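Local coordinates for hypothetical methylmalonyl-CoA decarboxylase alpha subunit (Sulfolobus tokodaii, PDB 1X0U), which is a putative carboxyl transferase subunit of the ClpP/crotonase-like clan, built on two similar mixed beta sheets in a six-chain assembly, at residues A[131-136]-A[168-173]; A[186-191]-A[231-236]; A[317-322]-A[350-355]; A[400-405]-A[503-508]. All coordinates share one frame; numbering follows the deposited sequence.

Contact 1. Residues A[131-136]-A[168-173]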
loop_
_atom_site.group_PDB
_atom_site.type_symbol
_atom_site.label_atom_id
_atom_site.label_comp_id
_atom_site.label_asym_id
_atom_site.label_seq_id
_atom_site.Cartn_x
_atom_site.Cartn_y
_atom_site.Cartn_z
ATOM N N GLY A 131 -24.516 22.809 4.491
ATOM C CA GLY A 131 -24.351 24.246 4.459
ATOM C C GLY A 131 -25.680 24.942 4.256
ATOM O O GLY A 131 -26.286 24.834 3.191
ATOM N N ILE A 132 -26.138 25.648 5.284
ATOM C CA ILE A 132 -27.391 26.381 5.207
ATOM C C ILE A 132 -27.052 27.775 4.669
ATOM O O ILE A 132 -26.691 28.697 5.418
ATOM C CB ILE A 132 -28.052 26.476 6.595
ATOM C CG1 ILE A 132 -28.043 25.097 7.269
ATOM C CG2 ILE A 132 -29.494 26.953 6.451
ATOM C CD1 ILE A 132 -28.622 25.089 8.667
ATOM N N ASN A 133 -27.162 27.913 3.351
ATOM C CA ASN A 133 -26.846 29.157 2.659
ATOM C C ASN A 133 -27.889 30.266 2.776
ATOM O O ASN A 133 -29.086 30.007 2.769
ATOM C CB ASN A 133 -26.580 28.854 1.184
ATOM C CG ASN A 133 -25.230 28.193 0.960
ATOM O OD1 ASN A 133 -24.915 27.156 1.565
ATOM N ND2 ASN A 133 -24.422 28.792 0.090
ATOM N N ASP A 134 -27.409 31.503 2.875
ATOM C CA ASP A 134 -28.254 32.694 2.974
ATOM C C ASP A 134 -27.292 33.863 2.803
ATOM O O ASP A 134 -27.060 34.650 3.726
ATOM C CB ASP A 134 -28.937 32.773 4.342
ATOM C CG ASP A 134 -30.169 33.663 4.328
ATOM O OD1 ASP A 134 -30.356 34.403 3.329
ATOM O OD2 ASP A 134 -30.948 33.626 5.313
ATOM N N SER A 135 -26.722 33.953 1.607
ATOM C CA SER A 135 -25.744 34.977 1.287
ATOM C C SER A 135 -26.037 35.656 -0.034
ATOM O O SER A 135 -26.347 34.992 -1.013
ATOM C CB SER A 135 -24.349 34.344 1.222
ATOM O OG SER A 135 -23.369 35.275 0.780
ATOM N N GLY A 136 -25.925 36.983 -0.058
ATOM C CA GLY A 136 -26.159 37.713 -1.288
ATOM C C GLY A 136 -25.002 37.490 -2.246
ATOM O O GLY A 136 -25.139 37.664 -3.458
ATOM N N THR A 168 -26.496 21.007 0.723
ATOM C CA THR A 168 -26.640 22.447 0.883
ATOM C C THR A 168 -28.114 22.825 0.942
ATOM O O THR A 168 -28.915 22.328 0.154
ATOM C CB THR A 168 -26.043 23.240 -0.298
ATOM O OG1 THR A 168 -26.919 23.142 -1.424
ATOM C CG2 THR A 168 -24.686 22.714 -0.682
ATOM N N ILE A 169 -28.476 23.679 1.890
ATOM C CA ILE A 169 -29.850 24.163 1.961
ATOM C C ILE A 169 -29.711 25.575 1.436
ATOM O O ILE A 169 -29.051 26.412 2.062
ATOM C CB ILE A 169 -30.404 24.230 3.403
ATOM C CG1 ILE A 169 -30.515 22.826 3.995
ATOM C CG2 ILE A 169 -31.784 24.895 3.407
ATOM C CD1 ILE A 169 -31.070 22.833 5.400
ATOM N N MET A 170 -30.269 25.826 0.261
ATOM C CA MET A 170 -30.219 27.158 -0.315
ATOM C C MET A 170 -31.404 27.912 0.282
ATOM O O MET A 170 -32.540 27.746 -0.159
ATOM C CB MET A 170 -30.338 27.090 -1.844
ATOM C CG MET A 170 -30.409 28.458 -2.526
ATOM S SD MET A 170 -29.137 29.576 -1.913
ATOM C CE MET A 170 -27.650 28.522 -2.238
ATOM N N ALA A 171 -31.144 28.714 1.310
ATOM C CA ALA A 171 -32.213 29.467 1.962
ATOM C C ALA A 171 -31.962 30.971 1.884
ATOM O O ALA A 171 -32.207 31.704 2.847
ATOM C CB ALA A 171 -32.348 29.017 3.427
ATOM N N GLY A 172 -31.488 31.422 0.723
ATOM C CA GLY A 172 -31.197 32.832 0.528
ATOM C C GLY A 172 -31.166 33.255 -0.932
ATOM O O GLY A 172 -31.537 32.473 -1.804
ATOM N N PRO A 173 -30.736 34.497 -1.228
ATOM C CA PRO A 173 -30.637 35.084 -2.569
ATOM C C PRO A 173 -29.204 35.063 -3.105
ATOM O O PRO A 173 -28.549 36.099 -3.178
ATOM C CB PRO A 173 -31.120 36.501 -2.335
ATOM C CG PRO A 173 -30.463 36.825 -1.033
ATOM C CD PRO A 173 -30.584 35.543 -0.200
#
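Gly131 and Thr168 open a parallel strand pairing that runs through Ile132 with Ile169 to Asn133 with Met170. The backbone bonds alternate as parallel pairing requires: Ile169 N donates to Gly131 O, Asn133 N to Ile169 O at 2.7 Å, and Ala171 N to Asn133 O at 2.8 Å. The strand axes approach to 4.6 Å at an angle of 12°.

Apolar contacts divide between the two faces of the sheet. Ile132 and Ile169 lie side by side on one face, CG2 of Ile132 standing 4.2 Å from CB of Ile169. On the other, the methionine chain is bent at chi2 and chi3 (48° and 55°), which brings Met170 CE back to within 3.6 Å of Asn133 CB.

Beyond the strands the backbones draw closer, Asp134 CA and Gly172 CA being 3.8 Å apart. The carboxylate of Asp134 lies beside this close approach of the two backbones, with OD1 3.3 Å from Gly172 CA, while its charge is met elsewhere by Lys39 and Arg45.

The two strands belong to a beta-alpha-beta unit whose connection carries helix 144-160. Strand 91-98 flanks 131-133, strand 187-191 flanks 168-170, and Pro182 of helix 180-184 packs on Asn133, Thr168 and Met170.

Contact 2. Residues A[186-191]-A[231-236]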
loop_
_atom_site.group_PDB
_atom_site.type_symbol
_atom_site.label_atom_id
_atom_site.label_comp_id
_atom_site.label_asym_id
_atom_site.label_seq_id
_atom_site.Cartn_x
_atom_site.Cartn_y
_atom_site.Cartn_z
ATOM N N ASP A 186 -23.178 17.496 -3.082
ATOM C CA ASP A 186 -23.968 16.415 -3.696
ATOM C C ASP A 186 -25.458 16.685 -3.923
ATOM O O ASP A 186 -26.015 16.268 -4.934
ATOM C CB ASP A 186 -23.804 15.135 -2.872
ATOM C CG ASP A 186 -22.339 14.789 -2.615
ATOM O OD1 ASP A 186 -21.561 14.686 -3.591
ATOM O OD2 ASP A 186 -21.974 14.616 -1.435
ATOM N N PHE A 187 -26.102 17.373 -2.985
ATOM C CA PHE A 187 -27.526 17.672 -3.096
ATOM C C PHE A 187 -27.823 19.109 -2.717
ATOM O O PHE A 187 -27.276 19.629 -1.741
ATOM C CB PHE A 187 -28.352 16.773 -2.158
ATOM C CG PHE A 187 -28.207 15.300 -2.425
ATOM C CD1 PHE A 187 -28.950 14.681 -3.427
ATOM C CD2 PHE A 187 -27.304 14.539 -1.693
ATOM C CE1 PHE A 187 -28.790 13.324 -3.694
ATOM C CE2 PHE A 187 -27.141 13.182 -1.955
ATOM C CZ PHE A 187 -27.885 12.579 -2.958
ATOM N N ILE A 188 -28.694 19.745 -3.493
ATOM C CA ILE A 188 -29.111 21.095 -3.200
ATOM C C ILE A 188 -30.609 21.083 -2.890
ATOM O O ILE A 188 -31.429 20.748 -3.743
ATOM C CB ILE A 188 -28.857 22.067 -4.378
ATOM C CG1 ILE A 188 -27.354 22.289 -4.584
ATOM C CG2 ILE A 188 -29.510 23.411 -4.082
ATOM C CD1 ILE A 188 -27.043 23.257 -5.721
ATOM N N ILE A 189 -30.944 21.414 -1.648
ATOM C CA ILE A 189 -32.326 21.502 -1.202
ATOM C C ILE A 189 -32.607 23.002 -1.133
ATOM O O ILE A 189 -31.937 23.735 -0.408
ATOM C CB ILE A 189 -32.501 20.892 0.184
ATOM C CG1 ILE A 189 -32.153 19.400 0.129
ATOM C CG2 ILE A 189 -33.926 21.137 0.675
ATOM C CD1 ILE A 189 -31.970 18.755 1.486
ATOM N N MET A 190 -33.589 23.451 -1.901
ATOM C CA MET A 190 -33.922 24.859 -1.963
ATOM C C MET A 190 -35.390 25.120 -1.663
ATOM O O MET A 190 -36.255 24.322 -2.021
ATOM C CB MET A 190 -33.582 25.388 -3.357
ATOM C CG MET A 190 -33.773 26.878 -3.531
ATOM S SD MET A 190 -33.040 27.407 -5.073
ATOM C CE MET A 190 -33.679 29.063 -5.211
ATOM N N ILE A 191 -35.659 26.243 -1.005
ATOM C CA ILE A 191 -37.024 26.636 -0.663
ATOM C C ILE A 191 -37.553 27.551 -1.762
ATOM O O ILE A 191 -36.824 28.397 -2.271
ATOM C CB ILE A 191 -37.076 27.410 0.676
ATOM C CG1 ILE A 191 -36.516 26.546 1.811
ATOM C CG2 ILE A 191 -38.519 27.814 0.995
ATOM C CD1 ILE A 191 -35.018 26.504 1.879
ATOM N N VAL A 231 -30.204 22.177 -11.468
ATOM C CA VAL A 231 -29.280 22.614 -10.428
ATOM C C VAL A 231 -29.736 22.219 -9.032
ATOM O O VAL A 231 -28.922 21.886 -8.178
ATOM C CB VAL A 231 -29.079 24.148 -10.474
ATOM C CG1 VAL A 231 -28.255 24.609 -9.292
ATOM C CG2 VAL A 231 -28.393 24.539 -11.768
ATOM N N VAL A 232 -31.043 22.268 -8.806
ATOM C CA VAL A 232 -31.612 21.926 -7.516
ATOM C C VAL A 232 -32.089 20.484 -7.534
ATOM O O VAL A 232 -32.674 20.042 -8.519
ATOM C CB VAL A 232 -32.782 22.868 -7.184
ATOM C CG1 VAL A 232 -33.644 22.284 -6.065
ATOM C CG2 VAL A 232 -32.224 24.222 -6.765
ATOM N N HIS A 233 -31.842 19.760 -6.442
ATOM C CA HIS A 233 -32.235 18.354 -6.338
ATOM C C HIS A 233 -33.562 18.162 -5.614
ATOM O O HIS A 233 -34.297 17.225 -5.903
ATOM C CB HIS A 233 -31.133 17.543 -5.640
ATOM C CG HIS A 233 -29.814 17.616 -6.336
ATOM N ND1 HIS A 233 -28.898 18.614 -6.085
ATOM C CD2 HIS A 233 -29.299 16.876 -7.345
ATOM C CE1 HIS A 233 -27.877 18.487 -6.914
ATOM N NE2 HIS A 233 -28.099 17.441 -7.689
ATOM N N PHE A 234 -33.855 19.045 -4.666
ATOM C CA PHE A 234 -35.113 18.982 -3.927
ATOM C C PHE A 234 -35.660 20.384 -3.770
ATOM O O PHE A 234 -34.933 21.298 -3.342
ATOM C CB PHE A 234 -34.934 18.422 -2.519
ATOM C CG PHE A 234 -34.325 17.069 -2.467
ATOM C CD1 PHE A 234 -32.967 16.912 -2.204
ATOM C CD2 PHE A 234 -35.110 15.939 -2.638
ATOM C CE1 PHE A 234 -32.398 15.650 -2.103
ATOM C CE2 PHE A 234 -34.551 14.677 -2.543
ATOM C CZ PHE A 234 -33.194 14.526 -2.274
ATOM N N MET A 235 -36.933 20.553 -4.116
ATOM C CA MET A 235 -37.590 21.844 -3.967
ATOM C C MET A 235 -38.621 21.687 -2.868
ATOM O O MET A 235 -39.391 20.735 -2.869
ATOM C CB MET A 235 -38.274 22.271 -5.260
ATOM C CG MET A 235 -39.042 23.566 -5.117
ATOM S SD MET A 235 -39.489 24.249 -6.718
ATOM C CE MET A 235 -40.744 23.052 -7.250
ATOM N N VAL A 236 -38.634 22.623 -1.929
ATOM C CA VAL A 236 -39.558 22.551 -0.811
ATOM C C VAL A 236 -40.258 23.886 -0.540
ATOM O O VAL A 236 -39.832 24.935 -1.020
ATOM C CB VAL A 236 -38.808 22.072 0.450
ATOM C CG1 VAL A 236 -37.754 23.089 0.851
ATOM C CG2 VAL A 236 -39.771 21.840 1.554
#
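Ile188 O is gripped by two consecutive backbone amides, His233 N at 2.9 Å and Phe234 N at 3.1 Å. The His233 donor lies in the carbonyl plane, whereas that of Phe234 is tilted 22° from it. The same isoleucine uses its own amide on the histidine side chain: Ile188 N donates to His233 ND1 at 2.8 Å, from 24° out of the imidazole plane. Accepting this bond is consistent with an unprotonated ND1. Main chain and side chain of His233 therefore both hold Ile188, which fixes the imidazole just ahead of the strand. Asp186 O lies over one face of that ring, and Phe187 turns its edge toward the face of His233 in a T-shaped pair with planes at 77°.

From Phe234 onward the pairing is regular and parallel. Met190 N donates to Phe234 O, and Val236 N to Met190 O, matching Ile189 with Phe234 and Ile191 with Val236.

Side chains close both faces. Ile189 CG1 reaches Phe234 CD1 at 3.5 Å, and CE1 of the same Phe234 ring meets Phe187 CD1 at 3.8 Å; farther along, Ile191 and Val236 lie side by side. On the other face Met190, its chain extended, crosses Val232 at about a right angle, with SD 3.7 Å from Val232 CG2.

Helix 239-252 covers the Ile189 and Phe234 side, and helix 222-229 packs against Met190 and Val232. Strand 234-236 is the outermost of the sheet within this chain, so the pairing closes the parallel part of an alpha/beta layer consistent with the crotonase-like fold.

Contact 3. Residues A[317-322]-A[350-355]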
loop_
_atom_site.group_PDB
_atom_site.type_symbol
_atom_site.label_atom_id
_atom_site.label_comp_id
_atom_site.label_asym_id
_atom_site.label_seq_id
_atom_site.Cartn_x
_atom_site.Cartn_y
_atom_site.Cartn_z
ATOM N N VAL A 317 -35.196 8.421 -9.950
ATOM C CA VAL A 317 -34.077 8.008 -9.114
ATOM C C VAL A 317 -34.347 8.454 -7.695
ATOM O O VAL A 317 -34.907 9.526 -7.468
ATOM C CB VAL A 317 -32.718 8.624 -9.587
ATOM C CG1 VAL A 317 -32.379 8.134 -11.002
ATOM C CG2 VAL A 317 -32.764 10.165 -9.525
ATOM N N GLY A 318 -33.954 7.626 -6.739
ATOM C CA GLY A 318 -34.168 7.976 -5.358
ATOM C C GLY A 318 -33.682 6.903 -4.415
ATOM O O GLY A 318 -33.147 5.867 -4.844
ATOM N N PHE A 319 -33.878 7.164 -3.127
ATOM C CA PHE A 319 -33.465 6.258 -2.072
ATOM C C PHE A 319 -34.661 5.556 -1.447
ATOM O O PHE A 319 -35.788 6.057 -1.470
ATOM C CB PHE A 319 -32.718 7.024 -0.970
ATOM C CG PHE A 319 -31.461 7.718 -1.442
ATOM C CD1 PHE A 319 -31.373 9.109 -1.432
ATOM C CD2 PHE A 319 -30.364 6.981 -1.880
ATOM C CE1 PHE A 319 -30.206 9.756 -1.853
ATOM C CE2 PHE A 319 -29.199 7.619 -2.301
ATOM C CZ PHE A 319 -29.121 9.014 -2.286
ATOM N N ALA A 320 -34.391 4.392 -0.873
ATOM C CA ALA A 320 -35.416 3.602 -0.220
ATOM C C ALA A 320 -34.700 2.519 0.546
ATOM O O ALA A 320 -33.481 2.397 0.474
ATOM C CB ALA A 320 -36.341 2.968 -1.260
ATOM N N ARG A 321 -35.454 1.733 1.289
ATOM C CA ARG A 321 -34.856 0.636 2.009
ATOM C C ARG A 321 -35.523 -0.637 1.556
ATOM O O ARG A 321 -36.716 -0.646 1.250
ATOM C CB ARG A 321 -35.036 0.811 3.518
ATOM C CG ARG A 321 -34.053 1.788 4.124
ATOM C CD ARG A 321 -34.442 2.179 5.528
ATOM N NE ARG A 321 -33.627 3.296 5.992
ATOM C CZ ARG A 321 -32.328 3.211 6.246
ATOM N NH1 ARG A 321 -31.706 2.054 6.087
ATOM N NH2 ARG A 321 -31.648 4.288 6.637
ATOM N N ILE A 322 -34.739 -1.705 1.490
ATOM C CA ILE A 322 -35.258 -3.013 1.127
ATOM C C ILE A 322 -34.824 -3.960 2.225
ATOM O O ILE A 322 -33.649 -4.334 2.314
ATOM C CB ILE A 322 -34.727 -3.485 -0.229
ATOM C CG1 ILE A 322 -35.407 -2.675 -1.342
ATOM C CG2 ILE A 322 -35.000 -4.976 -0.395
ATOM C CD1 ILE A 322 -35.031 -3.088 -2.738
ATOM N N ALA A 350 -26.917 9.575 -14.292
ATOM C CA ALA A 350 -25.473 9.405 -14.183
ATOM C C ALA A 350 -24.885 9.957 -12.884
ATOM O O ALA A 350 -24.126 9.268 -12.204
ATOM C CB ALA A 350 -24.787 10.028 -15.381
ATOM N N ARG A 351 -25.250 11.185 -12.531
ATOM C CA ARG A 351 -24.742 11.821 -11.312
ATOM C C ARG A 351 -25.229 11.048 -10.092
ATOM O O ARG A 351 -24.503 10.881 -9.112
ATOM C CB ARG A 351 -25.224 13.276 -11.242
ATOM C CG ARG A 351 -24.167 14.299 -10.800
ATOM C CD ARG A 351 -23.888 14.212 -9.333
ATOM N NE ARG A 351 -22.915 15.200 -8.844
ATOM C CZ ARG A 351 -23.202 16.444 -8.449
ATOM N NH1 ARG A 351 -24.447 16.916 -8.488
ATOM N NH2 ARG A 351 -22.239 17.201 -7.935
ATOM N N PHE A 352 -26.475 10.592 -10.151
ATOM C CA PHE A 352 -27.051 9.820 -9.055
ATOM C C PHE A 352 -26.306 8.504 -8.812
ATOM O O PHE A 352 -25.954 8.190 -7.676
ATOM C CB PHE A 352 -28.526 9.495 -9.327
ATOM C CG PHE A 352 -29.173 8.660 -8.243
ATOM C CD1 PHE A 352 -29.501 9.222 -7.015
ATOM C CD2 PHE A 352 -29.477 7.317 -8.460
ATOM C CE1 PHE A 352 -30.128 8.467 -6.016
ATOM C CE2 PHE A 352 -30.107 6.549 -7.465
ATOM C CZ PHE A 352 -30.432 7.127 -6.243
ATOM N N ILE A 353 -26.061 7.715 -9.850
ATOM C CA ILE A 353 -25.379 6.458 -9.573
ATOM C C ILE A 353 -23.949 6.634 -9.037
ATOM O O ILE A 353 -23.523 5.895 -8.142
ATOM C CB ILE A 353 -25.381 5.489 -10.795
ATOM C CG1 ILE A 353 -24.472 5.998 -11.891
ATOM C CG2 ILE A 353 -26.822 5.343 -11.356
ATOM C CD1 ILE A 353 -25.261 6.622 -13.032
ATOM N N ARG A 354 -23.220 7.620 -9.559
ATOM C CA ARG A 354 -21.860 7.865 -9.091
ATOM C C ARG A 354 -21.875 8.181 -7.601
ATOM O O ARG A 354 -21.042 7.662 -6.843
ATOM C CB ARG A 354 -21.217 9.010 -9.866
ATOM C CG ARG A 354 -21.116 8.761 -11.381
ATOM C CD ARG A 354 -20.134 9.729 -12.018
ATOM N NE ARG A 354 -18.749 9.325 -11.803
ATOM C CZ ARG A 354 -17.768 10.157 -11.477
ATOM N NH1 ARG A 354 -18.024 11.446 -11.310
ATOM N NH2 ARG A 354 -16.526 9.712 -11.362
ATOM N N PHE A 355 -22.828 9.016 -7.174
ATOM C CA PHE A 355 -22.932 9.358 -5.757
ATOM C C PHE A 355 -23.176 8.105 -4.925
ATOM O O PHE A 355 -22.499 7.884 -3.916
ATOM C CB PHE A 355 -24.067 10.355 -5.487
ATOM C CG PHE A 355 -24.291 10.620 -4.021
ATOM C CD1 PHE A 355 -23.575 11.612 -3.361
ATOM C CD2 PHE A 355 -25.133 9.796 -3.274
ATOM C CE1 PHE A 355 -23.688 11.768 -1.984
ATOM C CE2 PHE A 355 -25.246 9.944 -1.906
ATOM C CZ PHE A 355 -24.516 10.937 -1.256
#
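Phe352 presents one ring face to Val317, whose CB sits 3.8 Å from the ring centroid and 17° off the normal, a CH-pi contact. CG anti to the backbone N sends the Phe352 ring toward the strand, where the two side chains slide past each other in opposite directions. The tip of the ring continues to the next residue of the strand, where Phe352 CZ comes within 3.3 Å of Gly318 O.

Phe319 forms the second half of the contact. Phe352 CE1 lies over one face of its ring, offset toward the rim, 3.9 Å from Phe319 CZ. With planes at 49° and centroids 5.4 Å apart, these rings meet obliquely. CZ of Phe319 also touches Phe355, one helical turn further on, at 4.0 Å from its CE2, and there the side chains cross at about a right angle.

Helix 343-358 packs here on the sheet that holds strand 315-322, the segment axes 9.3 Å apart and 31° from parallel. Val307 of strand 305-307 and Val330 of strand 325-332 extend the apolar bed beneath Phe352. On another side of the helix, Arg351 bonds to Asn519 of the second subunit.

All five touching residues are buried, and the contact is almost wholly carbon against carbon, Gly318 O being the polar atom that the Phe352 ring approaches. With no hydrogen bonds between the two segments, its cohesion probably rests on shape and exclusion of water, directional polar bonding being left to the strand's neighbours in the sheet and to the helix backbone.

Contact 4. Residues A[400-405]-A[503-508]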
loop_
_atom_site.group_PDB
_atom_site.type_symbol
_atom_site.label_atom_id
_atom_site.label_comp_id
_atom_site.label_asym_id
_atom_site.label_seq_id
_atom_site.Cartn_x
_atom_site.Cartn_y
_atom_site.Cartn_z
ATOM N N PRO A 400 -22.958 -3.137 -5.233
ATOM C CA PRO A 400 -23.805 -4.163 -5.843
ATOM C C PRO A 400 -24.742 -3.533 -6.875
ATOM O O PRO A 400 -25.266 -2.443 -6.669
ATOM C CB PRO A 400 -24.561 -4.727 -4.651
ATOM C CG PRO A 400 -23.496 -4.676 -3.567
ATOM C CD PRO A 400 -22.910 -3.288 -3.768
ATOM N N LYS A 401 -24.939 -4.218 -7.991
ATOM C CA LYS A 401 -25.823 -3.724 -9.032
ATOM C C LYS A 401 -26.723 -4.845 -9.546
ATOM O O LYS A 401 -26.246 -5.893 -9.967
ATOM C CB LYS A 401 -25.004 -3.123 -10.178
ATOM C CG LYS A 401 -24.325 -1.804 -9.804
ATOM C CD LYS A 401 -23.394 -1.332 -10.899
ATOM C CE LYS A 401 -22.235 -2.301 -11.085
ATOM N NZ LYS A 401 -21.383 -1.861 -12.202
ATOM N N ILE A 402 -28.031 -4.616 -9.482
ATOM C CA ILE A 402 -29.018 -5.592 -9.943
ATOM C C ILE A 402 -30.018 -4.898 -10.848
ATOM O O ILE A 402 -30.523 -3.812 -10.530
ATOM C CB ILE A 402 -29.805 -6.227 -8.767
ATOM C CG1 ILE A 402 -28.857 -6.969 -7.834
ATOM C CG2 ILE A 402 -30.812 -7.228 -9.302
ATOM C CD1 ILE A 402 -29.521 -7.490 -6.572
ATOM N N THR A 403 -30.296 -5.527 -11.982
ATOM C CA THR A 403 -31.247 -4.981 -12.928
ATOM C C THR A 403 -32.484 -5.869 -13.026
ATOM O O THR A 403 -32.383 -7.100 -13.096
ATOM C CB THR A 403 -30.623 -4.826 -14.334
ATOM O OG1 THR A 403 -29.585 -3.840 -14.284
ATOM C CG2 THR A 403 -31.658 -4.379 -15.346
ATOM N N VAL A 404 -33.650 -5.230 -12.994
ATOM C CA VAL A 404 -34.912 -5.928 -13.128
ATOM C C VAL A 404 -35.633 -5.260 -14.289
ATOM O O VAL A 404 -36.104 -4.123 -14.179
ATOM C CB VAL A 404 -35.795 -5.823 -11.874
ATOM C CG1 VAL A 404 -37.139 -6.501 -12.140
ATOM C CG2 VAL A 404 -35.122 -6.479 -10.690
ATOM N N ILE A 405 -35.707 -5.973 -15.403
ATOM C CA ILE A 405 -36.368 -5.467 -16.593
ATOM C C ILE A 405 -37.866 -5.734 -16.484
ATOM O O ILE A 405 -38.311 -6.883 -16.495
ATOM C CB ILE A 405 -35.770 -6.140 -17.846
ATOM C CG1 ILE A 405 -34.270 -5.804 -17.920
ATOM C CG2 ILE A 405 -36.519 -5.696 -19.093
ATOM C CD1 ILE A 405 -33.521 -6.407 -19.095
ATOM N N GLU A 503 -28.336 -9.310 -0.194
ATOM C CA GLU A 503 -27.781 -10.063 0.935
ATOM C C GLU A 503 -26.465 -10.724 0.539
ATOM O O GLU A 503 -25.479 -10.687 1.287
ATOM C CB GLU A 503 -28.774 -11.145 1.372
ATOM C CG GLU A 503 -28.207 -12.248 2.275
ATOM C CD GLU A 503 -28.214 -11.869 3.741
ATOM O OE1 GLU A 503 -27.792 -12.700 4.579
ATOM O OE2 GLU A 503 -28.647 -10.741 4.056
ATOM N N MET A 504 -26.467 -11.337 -0.640
ATOM C CA MET A 504 -25.296 -12.021 -1.163
ATOM C C MET A 504 -24.224 -11.021 -1.605
ATOM O O MET A 504 -23.038 -11.235 -1.391
ATOM C CB MET A 504 -25.729 -12.918 -2.335
ATOM C CG MET A 504 -24.618 -13.689 -3.050
ATOM S SD MET A 504 -23.691 -12.702 -4.254
ATOM C CE MET A 504 -24.851 -12.625 -5.622
ATOM N N LEU A 505 -24.655 -9.912 -2.193
ATOM C CA LEU A 505 -23.742 -8.891 -2.687
ATOM C C LEU A 505 -23.185 -7.867 -1.692
ATOM O O LEU A 505 -22.287 -7.103 -2.047
ATOM C CB LEU A 505 -24.420 -8.144 -3.829
ATOM C CG LEU A 505 -24.745 -9.020 -5.037
ATOM C CD1 LEU A 505 -25.586 -8.246 -6.040
ATOM C CD2 LEU A 505 -23.444 -9.506 -5.664
ATOM N N LYS A 506 -23.690 -7.851 -0.460
ATOM C CA LYS A 506 -23.238 -6.866 0.524
ATOM C C LYS A 506 -21.735 -6.832 0.736
ATOM O O LYS A 506 -21.164 -5.764 0.957
ATOM C CB LYS A 506 -23.944 -7.076 1.872
ATOM C CG LYS A 506 -23.753 -8.457 2.486
ATOM C CD LYS A 506 -24.559 -8.613 3.783
ATOM C CE LYS A 506 -24.573 -10.066 4.261
ATOM N NZ LYS A 506 -25.220 -10.228 5.600
ATOM N N THR A 507 -21.092 -7.992 0.664
ATOM C CA THR A 507 -19.645 -8.058 0.859
ATOM C C THR A 507 -18.867 -8.023 -0.452
ATOM O O THR A 507 -17.716 -8.434 -0.501
ATOM C CB THR A 507 -19.250 -9.325 1.632
ATOM O OG1 THR A 507 -20.018 -10.431 1.149
ATOM C CG2 THR A 507 -19.518 -9.145 3.114
ATOM N N LYS A 508 -19.507 -7.521 -1.506
ATOM C CA LYS A 508 -18.892 -7.423 -2.826
ATOM C C LYS A 508 -17.667 -6.510 -2.858
ATOM O O LYS A 508 -17.699 -5.400 -2.332
ATOM C CB LYS A 508 -19.911 -6.894 -3.838
ATOM C CG LYS A 508 -19.349 -6.707 -5.246
ATOM C CD LYS A 508 -20.297 -5.901 -6.136
ATOM C CE LYS A 508 -19.716 -5.719 -7.524
ATOM N NZ LYS A 508 -20.593 -4.908 -8.385
#
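Pro400 and Leu505 form the apolar centre of this contact, their side chains sliding past each other in opposite directions. Pro400 CB stands 3.5 Å from Leu505 CB, and Pro400 CG comes within 3.1 Å of Leu505 O. Leucine CG is anti to the carbonyl carbon (chi1 -63°); beyond it, CD1 meets Ile402 CG1 at 3.9 Å, so that one leucine spans both the residue before the strand and the second residue within it.

The polar side involves two lysines. Lys508 runs fully extended past the proline, its CD 3.9 Å from Pro400 CA, and ends with NZ 4.1 Å from Lys401 CE. The two ammonium groups are 4.9 Å apart, a repulsion probably offset by their separate partners: Asp425 and Val399 O for Lys508, Phe394 O and Ala397 O for Lys401.

Backbone bonding shapes the helix side. Lys508 N donates to Leu505 O at 2.9 Å, closing a type I beta turn that brings Lys508 back toward the strand.

Leu121 of the third subunit also packs on Leu505. The contact places the C-terminal part of helix 494-505 and the Leu505-Lys508 turn against the start of parallel strand 401-406, a helix-on-sheet layer in the second alpha/beta half of the carboxyl transferase fold.

Contacts 1 and 2 are consecutive parts of one sheet: strands 166-170 and 187-191 are neighbours, probably joined by Met170 N to Ile189 O at 2.8 Å, and the contact centres lie 11 Å apart. Contacts 3 and 4 share the other sheet, their centres 14 Å apart without touching. The two halves meet between contacts 2 and 3, where Phe187 CE2 lies 3.5 Å from Phe355 CZ and Phe187 CZ lies 3.8 Å from Phe319 CE1. Both of these contacts also reach the second subunit, whereas contact 4 reaches the third. Contacts 1 and 4, about 37 Å apart between centres, lie on opposite sides of the chain's centre.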